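Local coordinates for protein thermostable carboxypeptidase 1 (Pyrococcus furiosus, PDB 1KA2) that removes amino acids one after another from the C-terminus of peptides, with broad specificity, as a cobalt-binding metallocarboxypeptidase of the M32 family, at residues A[185-190]-A[356-361]; A[234-239]-A[250-255]; A[271-276]-A[296-301]; A[303-308]-A[455-460]. All coordinates share one frame; numbering follows the deposited sequence.

Contact 3 is the metal site itself, where helices 261-278 and 295-309 hold the magnesium ion. Contact 4 adjoins it, centres about 9 Å apart, and uses the continuation of helix 295-309; Trp305 of contact 4 packs on Phe271, Gly272 and Leu275 of contact 3. Contact 2, about 16 Å from contact 3 between centres, pairs two strands of the small sheet beside the metal-binding helix, with Ile251 CG2 3.6 Å from Ala274 CB. Contact 1 is distant packing, about 23 Å from contact 3 between centres, yet its Tyr359 makes a cation-pi contact with Arg303 of contact 4.

Contact 1: residues A[185-190]-A[356-361]; sequences PLLDKI and VVTYNF
Leu187 overlaps Val357, Thr358 and Phe361 at once, its two methyl branches divided among them. In the mainly helical M32 fold, helix 169-192 packs here on residues 356-361, around the start of helix 359-375. With CG anti to the backbone N (chi1 172°), the leucine reaches out from its helix toward the other segment. Its CD1 then lies 3.8 Å from Val357 CG1 and just as far from the Thr358 methyl, CG2, so that one branch serves two neighbours. Ile190, one turn further along the helix, adds a looser touch, CD1 to Val357 CG1 at 4.3 Å.

The contact is entirely apolar and small, burying 205 Å² over both segments, and all five touching residues are buried in the whole protein. Thr358 joins with its methyl group alone, since its OG1 is hydrogen-bonded to Asp355. Helix 488-498 packs against the same region, where Tyr498 touches both Ile190 and Val357. The contact thus joins three parts of the chain far apart in sequence, at a distance from the annotated catalytic residues. The Leu187 and Phe361 side chains slide past each other in opposite directions, with Leu187 CD2 4.1 Å from Phe361 CE1.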
# COMPACT_ATOMS: atom_id res chain seq x y z
N PRO A 185 47.09 -4.43 -1.80
CA PRO A 185 48.18 -3.94 -2.65
C PRO A 185 47.67 -3.42 -3.99
O PRO A 185 48.09 -2.36 -4.46
CB PRO A 185 49.09 -5.16 -2.79
CG PRO A 185 48.12 -6.31 -2.70
CD PRO A 185 47.22 -5.88 -1.57
N LEU A 186 46.74 -4.16 -4.59
CA LEU A 186 46.16 -3.77 -5.88
C LEU A 186 45.64 -2.34 -5.77
O LEU A 186 45.78 -1.54 -6.70
CB LEU A 186 45.03 -4.72 -6.26
CG LEU A 186 44.84 -4.98 -7.76
CD1 LEU A 186 43.63 -5.88 -7.98
CD2 LEU A 186 44.68 -3.67 -8.50
N LEU A 187 45.04 -2.02 -4.63
CA LEU A 187 44.52 -0.68 -4.40
C LEU A 187 45.66 0.32 -4.43
O LEU A 187 45.63 1.29 -5.19
CB LEU A 187 43.80 -0.59 -3.05
CG LEU A 187 43.39 0.82 -2.62
CD1 LEU A 187 42.38 1.39 -3.61
CD2 LEU A 187 42.80 0.77 -1.22
N ASP A 188 46.68 0.08 -3.61
CA ASP A 188 47.84 0.96 -3.54
C ASP A 188 48.40 1.23 -4.94
O ASP A 188 48.64 2.38 -5.31
CB ASP A 188 48.93 0.35 -2.66
CG ASP A 188 48.47 0.11 -1.24
OD1 ASP A 188 48.04 1.07 -0.55
OD2 ASP A 188 48.53 -1.06 -0.80
N LYS A 189 48.61 0.17 -5.71
CA LYS A 189 49.15 0.30 -7.06
C LYS A 189 48.24 1.18 -7.92
O LYS A 189 48.71 2.10 -8.60
CB LYS A 189 49.30 -1.07 -7.71
CG LYS A 189 50.09 -1.06 -9.02
CD LYS A 189 51.55 -0.67 -8.79
CE LYS A 189 52.03 0.34 -9.82
NZ LYS A 189 53.45 0.74 -9.58
N ILE A 190 46.94 0.90 -7.88
CA ILE A 190 45.96 1.67 -8.65
C ILE A 190 46.04 3.15 -8.29
O ILE A 190 46.10 4.01 -9.17
CB ILE A 190 44.52 1.18 -8.38
CG1 ILE A 190 44.29 -0.18 -9.03
CG2 ILE A 190 43.52 2.21 -8.88
CD1 ILE A 190 42.94 -0.78 -8.73
N VAL A 356 34.13 0.64 -5.82
CA VAL A 356 34.16 -0.81 -5.63
C VAL A 356 35.47 -1.41 -5.08
O VAL A 356 35.46 -2.52 -4.53
CB VAL A 356 33.85 -1.55 -6.93
CG1 VAL A 356 32.56 -1.05 -7.52
CG2 VAL A 356 35.01 -1.37 -7.90
N VAL A 357 36.58 -0.70 -5.25
CA VAL A 357 37.87 -1.20 -4.79
C VAL A 357 38.08 -0.91 -3.30
O VAL A 357 38.60 -1.75 -2.57
CB VAL A 357 39.02 -0.60 -5.63
CG1 VAL A 357 40.34 -1.29 -5.29
CG2 VAL A 357 38.71 -0.76 -7.11
N THR A 358 37.65 0.26 -2.85
CA THR A 358 37.79 0.66 -1.45
C THR A 358 36.60 0.22 -0.56
O THR A 358 36.73 0.12 0.66
CB THR A 358 37.95 2.20 -1.32
OG1 THR A 358 36.73 2.85 -1.69
CG2 THR A 358 39.08 2.69 -2.22
N TYR A 359 35.45 -0.06 -1.18
CA TYR A 359 34.25 -0.47 -0.43
C TYR A 359 34.44 -1.56 0.62
O TYR A 359 34.12 -1.38 1.80
CB TYR A 359 33.14 -0.93 -1.38
CG TYR A 359 31.82 -1.23 -0.69
CD1 TYR A 359 30.96 -0.20 -0.32
CD2 TYR A 359 31.44 -2.53 -0.41
CE1 TYR A 359 29.74 -0.46 0.33
CE2 TYR A 359 30.24 -2.81 0.24
CZ TYR A 359 29.40 -1.77 0.60
OH TYR A 359 28.21 -2.06 1.23
N ASN A 360 34.95 -2.71 0.19
CA ASN A 360 35.12 -3.81 1.12
C ASN A 360 36.01 -3.55 2.35
O ASN A 360 35.95 -4.30 3.32
CB ASN A 360 35.57 -5.05 0.35
CG ASN A 360 34.45 -5.66 -0.48
OD1 ASN A 360 33.34 -5.84 0.02
ND2 ASN A 360 34.72 -5.97 -1.74
N PHE A 361 36.81 -2.49 2.33
CA PHE A 361 37.66 -2.20 3.48
C PHE A 361 36.81 -1.53 4.57
O PHE A 361 37.12 -1.60 5.76
CB PHE A 361 38.87 -1.35 3.06
CG PHE A 361 39.89 -2.12 2.24
CD1 PHE A 361 40.02 -1.90 0.87
CD2 PHE A 361 40.69 -3.09 2.83
CE1 PHE A 361 40.94 -2.63 0.11
CE2 PHE A 361 41.61 -3.83 2.07
CZ PHE A 361 41.73 -3.59 0.71

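Contact 2: residues A[234-239]-A[250-255]; sequences DVSAHP and RITTRY
Asp234 pairs with Thr252 and Val235 with Thr253 in parallel strand register, and the chain 234-239 then leaves the strand and curls back over its partner. Three backbone hydrogen bonds join them: Asp234 N to Ile251 O, Thr253 N to Asp234 O, and Ser236 N to Thr253 O. A water donates to both Asp234 OD2 and Ile251 O, while Asp234 OD1 pairs with Arg232.

Beyond the strand, hydroxyls fix the turn. Thr252 OG1 gives its proton to Ser236 OG at 2.7 Å, and Ser236 OG in turn donates to His238 O at 2.8 Å, from above the carbonyl plane. Arg254, extended from CG to NE, reaches along the turn so that NH1 meets Ala237 O at 2.6 Å, in the plane of both groups (N-H...O angle 149°). Pro239 CD lies over one face of that guanidinium, and Glu256 forms a salt bridge with its NE. Separately, Val235 CG2 touches the ring edge of Tyr255, 3.5 Å from CE1.

Pro239 CB lies 3.4 Å from Thr252 O, where the HPF and DXRXT sequence motifs of M32 carboxypeptidases meet. The HPF residues lie in and around the loop between strands 231-235 and 241-243, and DXRXT lies on strand 248-253, the middle strand of a small mixed sheet beside the metal-binding HEXXH helix.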
# COMPACT_ATOMS: atom_id res chain seq x y z
N ASP A 234 9.55 3.70 -8.46
CA ASP A 234 9.09 4.92 -7.81
C ASP A 234 10.27 5.57 -7.11
O ASP A 234 11.39 5.07 -7.18
CB ASP A 234 7.99 4.58 -6.80
CG ASP A 234 6.72 4.12 -7.49
OD1 ASP A 234 6.07 4.95 -8.15
OD2 ASP A 234 6.37 2.93 -7.40
N VAL A 235 10.01 6.69 -6.44
CA VAL A 235 11.04 7.42 -5.72
C VAL A 235 10.81 7.29 -4.20
O VAL A 235 9.66 7.18 -3.74
CB VAL A 235 11.01 8.93 -6.12
CG1 VAL A 235 11.93 9.74 -5.23
CG2 VAL A 235 11.41 9.09 -7.58
N SER A 236 11.90 7.28 -3.44
CA SER A 236 11.85 7.21 -1.97
C SER A 236 13.18 7.76 -1.41
O SER A 236 14.14 7.88 -2.14
CB SER A 236 11.63 5.78 -1.49
OG SER A 236 12.78 4.98 -1.68
N ALA A 237 13.23 8.08 -0.13
CA ALA A 237 14.44 8.63 0.46
C ALA A 237 15.69 7.78 0.17
O ALA A 237 16.75 8.32 -0.10
CB ALA A 237 14.27 8.82 1.96
N HIS A 238 15.54 6.46 0.24
CA HIS A 238 16.64 5.53 -0.01
C HIS A 238 16.15 4.40 -0.91
O HIS A 238 15.11 3.80 -0.66
CB HIS A 238 17.19 4.93 1.30
CG HIS A 238 17.58 5.94 2.33
ND1 HIS A 238 16.69 6.46 3.24
CD2 HIS A 238 18.76 6.57 2.56
CE1 HIS A 238 17.30 7.36 3.99
NE2 HIS A 238 18.56 7.44 3.60
N PRO A 239 16.92 4.08 -1.96
CA PRO A 239 16.57 3.01 -2.91
C PRO A 239 16.46 1.65 -2.23
O PRO A 239 17.30 1.29 -1.42
CB PRO A 239 17.72 3.03 -3.91
CG PRO A 239 18.17 4.46 -3.88
CD PRO A 239 18.13 4.79 -2.41
N ARG A 250 8.68 -4.40 -6.62
CA ARG A 250 8.89 -2.98 -6.80
C ARG A 250 10.23 -2.45 -6.30
O ARG A 250 10.75 -2.90 -5.28
CB ARG A 250 7.75 -2.24 -6.11
CG ARG A 250 6.39 -2.81 -6.49
CD ARG A 250 5.22 -2.00 -5.94
NE ARG A 250 3.96 -2.71 -6.17
CZ ARG A 250 2.77 -2.28 -5.74
NH1 ARG A 250 2.67 -1.14 -5.06
NH2 ARG A 250 1.69 -3.00 -6.01
N ILE A 251 10.78 -1.49 -7.04
CA ILE A 251 12.05 -0.87 -6.67
C ILE A 251 11.88 0.65 -6.69
O ILE A 251 10.97 1.18 -7.33
CB ILE A 251 13.21 -1.23 -7.66
CG1 ILE A 251 13.00 -0.52 -9.00
CG2 ILE A 251 13.29 -2.74 -7.88
CD1 ILE A 251 14.14 -0.72 -9.98
N THR A 252 12.75 1.34 -5.98
CA THR A 252 12.72 2.79 -5.96
C THR A 252 14.14 3.29 -6.14
O THR A 252 15.10 2.53 -6.00
CB THR A 252 12.18 3.35 -4.63
OG1 THR A 252 13.12 3.07 -3.58
CG2 THR A 252 10.86 2.71 -4.28
N THR A 253 14.28 4.56 -6.46
CA THR A 253 15.59 5.16 -6.60
C THR A 253 15.37 6.55 -6.07
O THR A 253 14.31 6.84 -5.52
CB THR A 253 16.05 5.26 -8.06
OG1 THR A 253 17.40 5.75 -8.10
CG2 THR A 253 15.15 6.21 -8.85
N ARG A 254 16.36 7.40 -6.21
CA ARG A 254 16.19 8.77 -5.77
C ARG A 254 16.95 9.61 -6.75
O ARG A 254 17.87 9.13 -7.41
CB ARG A 254 16.72 8.99 -4.36
CG ARG A 254 18.20 8.85 -4.20
CD ARG A 254 18.61 9.29 -2.82
NE ARG A 254 19.95 8.83 -2.49
CZ ARG A 254 20.26 8.23 -1.34
NH1 ARG A 254 19.34 8.02 -0.42
NH2 ARG A 254 21.52 7.84 -1.13
N TYR A 255 16.56 10.87 -6.85
CA TYR A 255 17.20 11.80 -7.75
C TYR A 255 17.79 12.94 -6.93
O TYR A 255 17.10 13.89 -6.59
CB TYR A 255 16.17 12.32 -8.76
CG TYR A 255 15.57 11.22 -9.62
CD1 TYR A 255 14.32 10.67 -9.32
CD2 TYR A 255 16.26 10.71 -10.72
CE1 TYR A 255 13.78 9.64 -10.10
CE2 TYR A 255 15.73 9.69 -11.50
CZ TYR A 255 14.49 9.16 -11.19
OH TYR A 255 13.96 8.15 -11.97
O HOH W 1 8.11 0.89 -6.25

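Contact 3: residues A[271-276]-A[296-301]; sequences FGHALY and GIHESQ. With MG (magnesium ion), chain B.
Gly272 and Gln301 bring two helices close together at the HEXXH metal site of this M32 peptidase, their CA atoms 5.0 Å apart and the helix segments inclined at 117°. The glycine carbonyl abuts Gln301 CB, and a water donates to both Gly272 O and Gln301 OE1, the latter also bonded to His465.

His273 follows as a metal ligand. Its NE2 binds magnesium at 2.1 Å, as does Glu299 OE2, and the imidazole and carboxylate planes are nearly coplanar. The glutamate gets there by bending at chi2, which turns its end back toward the metal although its CB points away; Ser302 gives OE2 a second partner. His269 and three waters complete the six ligands, and the same three residues bind the catalytic cobalt.

The far side of the His273 ring is held by a second-shell residue: ND1 donates to His298 ND1 at 2.9 Å with an N-H...N angle of 161°. The bond lies near the ring plane of the donor but is tilted by 27° from that of His298. It fixes the rotation of the ligand ring, and His298 NE2 is in turn hydrogen-bonded to Glu277, so the second shell continues beyond it.

Tyr276 ends the segment, with its OH bonded to Val293 N. Its ring meets that of His298 obliquely, and its side chain crosses that of Gln301 at about a right angle. Tyr276 CD2 sits over the centre of the His298 ring, 3.6 Å above the plane.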
# COMPACT_ATOMS: atom_id res chain seq x y z
N PHE A 271 17.51 -3.17 -9.53
CA PHE A 271 16.97 -4.06 -10.56
C PHE A 271 17.50 -5.48 -10.33
O PHE A 271 16.77 -6.47 -10.49
CB PHE A 271 17.38 -3.59 -11.96
CG PHE A 271 17.16 -4.63 -13.03
CD1 PHE A 271 15.89 -4.84 -13.56
CD2 PHE A 271 18.21 -5.44 -13.46
CE1 PHE A 271 15.67 -5.86 -14.50
CE2 PHE A 271 18.00 -6.46 -14.39
CZ PHE A 271 16.72 -6.67 -14.91
N GLY A 272 18.77 -5.57 -9.95
CA GLY A 272 19.39 -6.86 -9.71
C GLY A 272 18.69 -7.64 -8.62
O GLY A 272 18.55 -8.87 -8.70
N HIS A 273 18.25 -6.93 -7.59
CA HIS A 273 17.53 -7.55 -6.49
C HIS A 273 16.18 -8.04 -7.00
O HIS A 273 15.77 -9.17 -6.72
CB HIS A 273 17.26 -6.54 -5.37
CG HIS A 273 18.44 -6.23 -4.51
ND1 HIS A 273 19.08 -7.19 -3.75
CD2 HIS A 273 19.07 -5.06 -4.24
CE1 HIS A 273 20.05 -6.63 -3.06
NE2 HIS A 273 20.06 -5.34 -3.33
N ALA A 274 15.51 -7.17 -7.75
CA ALA A 274 14.18 -7.44 -8.28
C ALA A 274 14.09 -8.63 -9.24
O ALA A 274 13.24 -9.50 -9.07
CB ALA A 274 13.63 -6.18 -8.95
N LEU A 275 14.98 -8.66 -10.24
CA LEU A 275 14.98 -9.74 -11.23
C LEU A 275 14.98 -11.07 -10.49
O LEU A 275 14.26 -12.00 -10.84
CB LEU A 275 16.22 -9.66 -12.13
CG LEU A 275 16.36 -10.77 -13.19
CD1 LEU A 275 15.28 -10.58 -14.25
CD2 LEU A 275 17.72 -10.72 -13.84
N TYR A 276 15.79 -11.12 -9.45
CA TYR A 276 15.92 -12.29 -8.60
C TYR A 276 14.54 -12.74 -8.07
O TYR A 276 14.15 -13.90 -8.19
CB TYR A 276 16.86 -11.95 -7.45
CG TYR A 276 17.24 -13.08 -6.53
CD1 TYR A 276 16.69 -14.36 -6.66
CD2 TYR A 276 18.20 -12.87 -5.54
CE1 TYR A 276 17.10 -15.41 -5.81
CE2 TYR A 276 18.61 -13.89 -4.70
CZ TYR A 276 18.07 -15.16 -4.83
OH TYR A 276 18.51 -16.14 -3.95
N GLY A 296 23.32 -12.19 1.48
CA GLY A 296 24.52 -12.33 0.65
C GLY A 296 24.27 -12.72 -0.79
O GLY A 296 24.86 -12.17 -1.71
N ILE A 297 23.39 -13.69 -1.01
CA ILE A 297 23.09 -14.10 -2.38
C ILE A 297 22.35 -12.93 -3.06
O ILE A 297 22.55 -12.67 -4.25
CB ILE A 297 22.20 -15.37 -2.42
CG1 ILE A 297 22.90 -16.50 -1.66
CG2 ILE A 297 21.96 -15.80 -3.88
CD1 ILE A 297 24.27 -16.86 -2.21
N HIS A 298 21.51 -12.22 -2.31
CA HIS A 298 20.77 -11.10 -2.90
C HIS A 298 21.74 -10.02 -3.36
O HIS A 298 21.60 -9.49 -4.45
CB HIS A 298 19.75 -10.51 -1.92
CG HIS A 298 18.34 -10.58 -2.42
ND1 HIS A 298 17.88 -9.81 -3.46
CD2 HIS A 298 17.29 -11.35 -2.03
CE1 HIS A 298 16.61 -10.09 -3.70
NE2 HIS A 298 16.23 -11.03 -2.84
N GLU A 299 22.74 -9.71 -2.54
CA GLU A 299 23.71 -8.70 -2.93
C GLU A 299 24.64 -9.19 -4.05
O GLU A 299 25.34 -8.39 -4.66
CB GLU A 299 24.52 -8.26 -1.70
CG GLU A 299 23.74 -7.25 -0.84
CD GLU A 299 23.67 -5.87 -1.47
OE1 GLU A 299 24.63 -5.09 -1.38
OE2 GLU A 299 22.66 -5.52 -2.08
N SER A 300 24.66 -10.49 -4.31
CA SER A 300 25.49 -10.96 -5.42
C SER A 300 24.77 -10.60 -6.72
O SER A 300 25.39 -10.40 -7.76
CB SER A 300 25.71 -12.49 -5.35
OG SER A 300 24.53 -13.20 -5.66
N GLN A 301 23.44 -10.49 -6.65
CA GLN A 301 22.64 -10.16 -7.82
C GLN A 301 22.65 -8.66 -8.08
O GLN A 301 22.86 -8.22 -9.21
CB GLN A 301 21.22 -10.67 -7.65
CG GLN A 301 21.17 -12.17 -7.51
CD GLN A 301 21.86 -12.86 -8.67
OE1 GLN A 301 21.37 -12.83 -9.80
NE2 GLN A 301 23.00 -13.48 -8.40
MG MG B . 21.17 -3.99 -2.22
O HOH W 2 19.83 -10.62 -10.68
O HOH W 3 19.68 -2.40 -2.00
O HOH W 4 20.51 -4.50 -0.23
O HOH W 5 22.63 -2.80 -1.03

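Contact 4: residues A[303-308]-A[455-460]; sequences RFWENI and PIKAWL
Trp305, Leu460 and Phe304 carry this contact, bridging two helix segments whose axes stay 13.2 Å apart. At that spacing the backbones are remote, and the aromatic side chains of one helix and the aliphatic ones of the other span the interval. Trp305 lies with CG beside its own backbone N (chi1 -70°), which sends the indole across to helix 454-465. The Trp305 and Lys457 side chains cross at about a right angle, with Trp305 CH2 3.9 Å from Lys457 CG. The aliphatic part of the lysine does the touching, for its NZ leads away to the carbonyl of Phe223.

One methyl of Leu460 touches both aromatic residues: CD2 is 4.0 Å from Phe304 CE2 and 4.1 Å from Trp305 NE1. Ile456, one turn earlier, repeats the pattern through CG2, which lies 4.1 Å from Phe304 CE2. The two aromatic rings also pack on each other, Phe304 CD2 lying over one face of the indole.

The indole is further enclosed by edge-to-face contacts with Phe271 and Phe223. Phe444 of helix 444-450 packs on Phe304 and Ile456, and Leu275 of helix 261-278 on Trp305 and Lys457, so the contact forms an apolar layer that joins helix 454-465 to the two metal-binding helices, 261-278 and 295-309.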
# COMPACT_ATOMS: atom_id res chain seq x y z
N ARG A 303 24.85 -6.47 -7.06
CA ARG A 303 26.20 -6.05 -7.43
C ARG A 303 26.58 -6.59 -8.80
O ARG A 303 27.38 -5.98 -9.51
CB ARG A 303 27.23 -6.53 -6.40
CG ARG A 303 27.05 -5.90 -5.01
CD ARG A 303 27.22 -4.38 -5.04
NE ARG A 303 27.41 -3.85 -3.69
CZ ARG A 303 27.50 -2.57 -3.38
NH1 ARG A 303 27.39 -1.64 -4.32
NH2 ARG A 303 27.70 -2.21 -2.12
N PHE A 304 26.00 -7.72 -9.19
CA PHE A 304 26.28 -8.27 -10.50
C PHE A 304 25.83 -7.24 -11.54
O PHE A 304 26.61 -6.84 -12.41
CB PHE A 304 25.53 -9.58 -10.74
CG PHE A 304 25.89 -10.25 -12.05
CD1 PHE A 304 27.02 -11.06 -12.14
CD2 PHE A 304 25.13 -10.04 -13.19
CE1 PHE A 304 27.39 -11.64 -13.35
CE2 PHE A 304 25.49 -10.62 -14.41
CZ PHE A 304 26.62 -11.42 -14.49
N TRP A 305 24.58 -6.81 -11.45
CA TRP A 305 24.06 -5.84 -12.41
C TRP A 305 24.67 -4.46 -12.26
O TRP A 305 24.96 -3.78 -13.26
CB TRP A 305 22.53 -5.75 -12.31
CG TRP A 305 21.89 -6.98 -12.83
CD1 TRP A 305 21.73 -8.16 -12.16
CD2 TRP A 305 21.48 -7.22 -14.17
NE1 TRP A 305 21.26 -9.12 -13.01
CE2 TRP A 305 21.09 -8.57 -14.26
CE3 TRP A 305 21.41 -6.43 -15.33
CZ2 TRP A 305 20.64 -9.15 -15.45
CZ3 TRP A 305 20.96 -7.01 -16.51
CH2 TRP A 305 20.58 -8.36 -16.56
N GLU A 306 24.89 -4.03 -11.03
CA GLU A 306 25.45 -2.70 -10.80
C GLU A 306 26.91 -2.53 -11.25
O GLU A 306 27.21 -1.65 -12.06
CB GLU A 306 25.36 -2.32 -9.32
CG GLU A 306 25.93 -0.94 -9.03
CD GLU A 306 26.22 -0.74 -7.57
OE1 GLU A 306 26.02 -1.71 -6.80
OE2 GLU A 306 26.66 0.37 -7.19
N ASN A 307 27.80 -3.36 -10.71
CA ASN A 307 29.23 -3.26 -11.01
C ASN A 307 29.76 -4.09 -12.18
O ASN A 307 30.51 -3.59 -13.01
CB ASN A 307 30.04 -3.58 -9.75
CG ASN A 307 29.65 -2.71 -8.56
OD1 ASN A 307 29.41 -1.51 -8.71
ND2 ASN A 307 29.61 -3.30 -7.38
N ILE A 308 29.37 -5.36 -12.23
CA ILE A 308 29.82 -6.22 -13.31
C ILE A 308 29.38 -5.68 -14.67
O ILE A 308 30.15 -5.65 -15.62
CB ILE A 308 29.27 -7.66 -13.14
CG1 ILE A 308 29.69 -8.20 -11.77
CG2 ILE A 308 29.79 -8.56 -14.26
CD1 ILE A 308 31.20 -8.30 -11.55
N PRO A 455 19.61 -13.90 -22.50
CA PRO A 455 20.42 -15.07 -22.13
C PRO A 455 21.09 -14.94 -20.76
O PRO A 455 21.27 -15.93 -20.05
CB PRO A 455 21.42 -15.19 -23.29
CG PRO A 455 21.48 -13.79 -23.87
CD PRO A 455 20.04 -13.34 -23.80
N ILE A 456 21.46 -13.71 -20.40
CA ILE A 456 22.10 -13.45 -19.12
C ILE A 456 21.09 -13.54 -17.99
O ILE A 456 21.41 -14.00 -16.89
CB ILE A 456 22.74 -12.05 -19.10
CG1 ILE A 456 23.95 -12.05 -20.04
CG2 ILE A 456 23.13 -11.66 -17.66
CD1 ILE A 456 24.56 -10.69 -20.25
N LYS A 457 19.86 -13.10 -18.26
CA LYS A 457 18.80 -13.16 -17.27
C LYS A 457 18.43 -14.62 -17.04
O LYS A 457 18.20 -15.05 -15.91
CB LYS A 457 17.58 -12.37 -17.74
CG LYS A 457 17.78 -10.85 -17.75
CD LYS A 457 16.81 -10.14 -18.68
CE LYS A 457 15.37 -10.31 -18.24
NZ LYS A 457 14.42 -9.63 -19.18
N ALA A 458 18.40 -15.39 -18.12
CA ALA A 458 18.04 -16.81 -18.04
C ALA A 458 19.14 -17.63 -17.35
O ALA A 458 18.85 -18.60 -16.64
CB ALA A 458 17.78 -17.35 -19.45
N TRP A 459 20.40 -17.25 -17.56
CA TRP A 459 21.51 -17.96 -16.93
C TRP A 459 21.39 -17.79 -15.42
O TRP A 459 21.55 -18.75 -14.67
CB TRP A 459 22.86 -17.40 -17.41
CG TRP A 459 24.05 -18.19 -16.97
CD1 TRP A 459 24.70 -19.16 -17.67
CD2 TRP A 459 24.75 -18.06 -15.72
NE1 TRP A 459 25.76 -19.64 -16.95
CE2 TRP A 459 25.82 -18.98 -15.75
CE3 TRP A 459 24.58 -17.25 -14.59
CZ2 TRP A 459 26.72 -19.11 -14.69
CZ3 TRP A 459 25.48 -17.39 -13.53
CH2 TRP A 459 26.53 -18.31 -13.60
N LEU A 460 21.11 -16.56 -14.99
CA LEU A 460 20.94 -16.27 -13.57
C LEU A 460 19.76 -17.06 -13.00
O LEU A 460 19.83 -17.56 -11.88
CB LEU A 460 20.73 -14.77 -13.35
CG LEU A 460 21.89 -13.82 -12.98
CD1 LEU A 460 23.14 -14.59 -12.57
CD2 LEU A 460 22.19 -12.92 -14.13